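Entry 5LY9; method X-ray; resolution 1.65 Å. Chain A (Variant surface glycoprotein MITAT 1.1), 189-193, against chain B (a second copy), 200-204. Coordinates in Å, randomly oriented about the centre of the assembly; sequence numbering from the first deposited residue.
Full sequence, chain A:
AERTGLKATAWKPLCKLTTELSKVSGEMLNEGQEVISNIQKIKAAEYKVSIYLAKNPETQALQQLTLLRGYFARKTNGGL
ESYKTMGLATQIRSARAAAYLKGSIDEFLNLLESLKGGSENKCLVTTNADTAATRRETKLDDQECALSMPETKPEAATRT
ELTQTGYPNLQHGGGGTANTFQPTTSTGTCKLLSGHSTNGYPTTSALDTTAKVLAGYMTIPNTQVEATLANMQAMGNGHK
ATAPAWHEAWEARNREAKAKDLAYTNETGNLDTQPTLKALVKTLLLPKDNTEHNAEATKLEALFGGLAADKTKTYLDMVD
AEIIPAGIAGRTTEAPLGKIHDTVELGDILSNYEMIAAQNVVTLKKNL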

# COMPACT_ATOMS: atom_id res chain seq x y z
N THR A 189 33.33 0.13 -27.43
CA THR A 189 32.61 -1.14 -27.50
C THR A 189 31.93 -1.38 -26.15
O THR A 189 32.27 -0.74 -25.19
CB THR A 189 33.55 -2.35 -27.71
OG1 THR A 189 34.42 -2.49 -26.56
CG2 THR A 189 34.37 -2.22 -28.93
N CYS A 190 30.90 -2.22 -26.12
CA CYS A 190 30.27 -2.66 -24.88
C CYS A 190 30.18 -4.16 -25.03
O CYS A 190 29.18 -4.69 -25.59
CB CYS A 190 28.90 -2.01 -24.80
SG CYS A 190 28.03 -2.45 -23.26
N LYS A 191 31.22 -4.86 -24.56
CA LYS A 191 31.30 -6.30 -24.72
C LYS A 191 30.17 -7.00 -23.97
O LYS A 191 29.80 -8.13 -24.36
CB LYS A 191 32.65 -6.82 -24.24
CG LYS A 191 33.76 -6.46 -25.19
CD LYS A 191 35.09 -7.07 -24.86
CE LYS A 191 35.63 -6.61 -23.50
NZ LYS A 191 36.90 -7.41 -23.25
N LEU A 192 29.65 -6.36 -22.90
CA LEU A 192 28.60 -6.99 -22.09
C LEU A 192 27.43 -7.35 -23.00
O LEU A 192 26.70 -8.29 -22.72
CB LEU A 192 28.12 -6.11 -20.96
CG LEU A 192 27.17 -6.83 -19.97
CD1 LEU A 192 27.87 -7.97 -19.25
CD2 LEU A 192 26.53 -5.86 -19.03
N LEU A 193 27.26 -6.58 -24.09
CA LEU A 193 26.11 -6.79 -24.95
C LEU A 193 26.30 -7.91 -25.95
O LEU A 193 25.42 -8.12 -26.83
CB LEU A 193 25.68 -5.49 -25.62
CG LEU A 193 25.20 -4.43 -24.62
CD1 LEU A 193 24.78 -3.18 -25.34
CD2 LEU A 193 24.06 -4.88 -23.74
N GLY B 200 40.39 -8.80 -16.60
CA GLY B 200 39.00 -8.54 -16.31
C GLY B 200 38.20 -8.16 -17.53
O GLY B 200 38.52 -8.48 -18.69
N TYR B 201 37.13 -7.43 -17.27
CA TYR B 201 36.12 -7.09 -18.30
C TYR B 201 36.59 -6.26 -19.46
O TYR B 201 36.33 -6.62 -20.60
CB TYR B 201 34.84 -6.53 -17.63
CG TYR B 201 33.89 -5.92 -18.60
CD1 TYR B 201 32.98 -6.70 -19.30
CD2 TYR B 201 33.97 -4.58 -18.90
CE1 TYR B 201 32.14 -6.16 -20.26
CE2 TYR B 201 33.16 -4.01 -19.86
CZ TYR B 201 32.23 -4.76 -20.52
OH TYR B 201 31.43 -4.18 -21.43
N PRO B 202 37.17 -5.07 -19.19
CA PRO B 202 37.33 -4.12 -20.27
C PRO B 202 38.52 -4.33 -21.18
O PRO B 202 39.46 -4.95 -20.77
CB PRO B 202 37.46 -2.80 -19.55
CG PRO B 202 38.20 -3.14 -18.32
CD PRO B 202 37.66 -4.51 -17.92
N THR B 203 38.38 -3.93 -22.42
CA THR B 203 39.47 -4.04 -23.37
C THR B 203 40.42 -2.84 -23.27
O THR B 203 39.99 -1.68 -23.29
CB THR B 203 38.86 -4.04 -24.80
OG1 THR B 203 37.90 -5.13 -24.92
CG2 THR B 203 39.93 -4.15 -25.85
N THR B 204 41.72 -3.13 -23.13
CA THR B 204 42.83 -2.19 -23.25
C THR B 204 42.94 -1.21 -22.07
O THR B 204 44.00 -1.11 -21.44
CB THR B 204 42.79 -1.46 -24.58
OG1 THR B 204 42.88 -2.43 -25.63
CG2 THR B 204 43.97 -0.46 -24.70
O HOH W 1 32.10 -1.60 -21.93
O HOH W 2 36.42 -4.51 -27.12
O HOH W 3 38.37 -9.41 -21.20

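Contacts between irregular segments often rest on side chains that reach backbone polar groups, and this pairing of two copies of a variant surface glycoprotein illustrates the principle. The chain A stretch enters as an extended loop and tightens into a 3-10 segment from K191(A) to L193(A), a turn closed by a hydrogen bond from L193(A) N to C190(A) O at 3.1 Å. The chain B stretch has no regular helix or strand. The two backbones stay well apart: the nearest CA atoms, those of K191(A) and P202(B), are separated by 7.8 Å, and the direct polar contacts each use a side chain from at least one chain.

Y201(B) does so from one side. Its CA-to-CB bond points sideways, yet the t rotamer (chi1 169°) brings the end of the ring nearer to chain A. There L192(A) N donates a hydrogen bond to Y201(B) OH at 3.2 Å, with an N-H...acceptor angle of 148°, approaching the ring at its edge. The 3-10 segment thus presents the L192(A) amide to the phenol oxygen, while L192(A) CB packs 4.1 Å from Y201(B) CE1, adding an apolar contact beside the polar one.

K191(A) reaches in the other direction. Its CA-to-CB bond points toward chain B, and the m, t, m, t chain carries the amine to two oxygens: K191(A) NZ makes weak hydrogen bonds to Y201(B) O at 2.8 Å and T203(B) OG1 at 3.0 Å. K191(A) NZ also lies 5.7 Å from the centroid of the Y201(B) ring, 10° off its normal, but at that range any cation-pi attraction is weak at most.

Water extends the network. Water 2 donates to T189(A) OG1 at 2.9 Å and lies 2.7 Å from T203(B) OG1, linking two threonines whose side chains do not touch directly. Water 3 accepts a weak bond from K191(A) NZ at 3.2 Å and donates to G200(B) O at 2.7 Å.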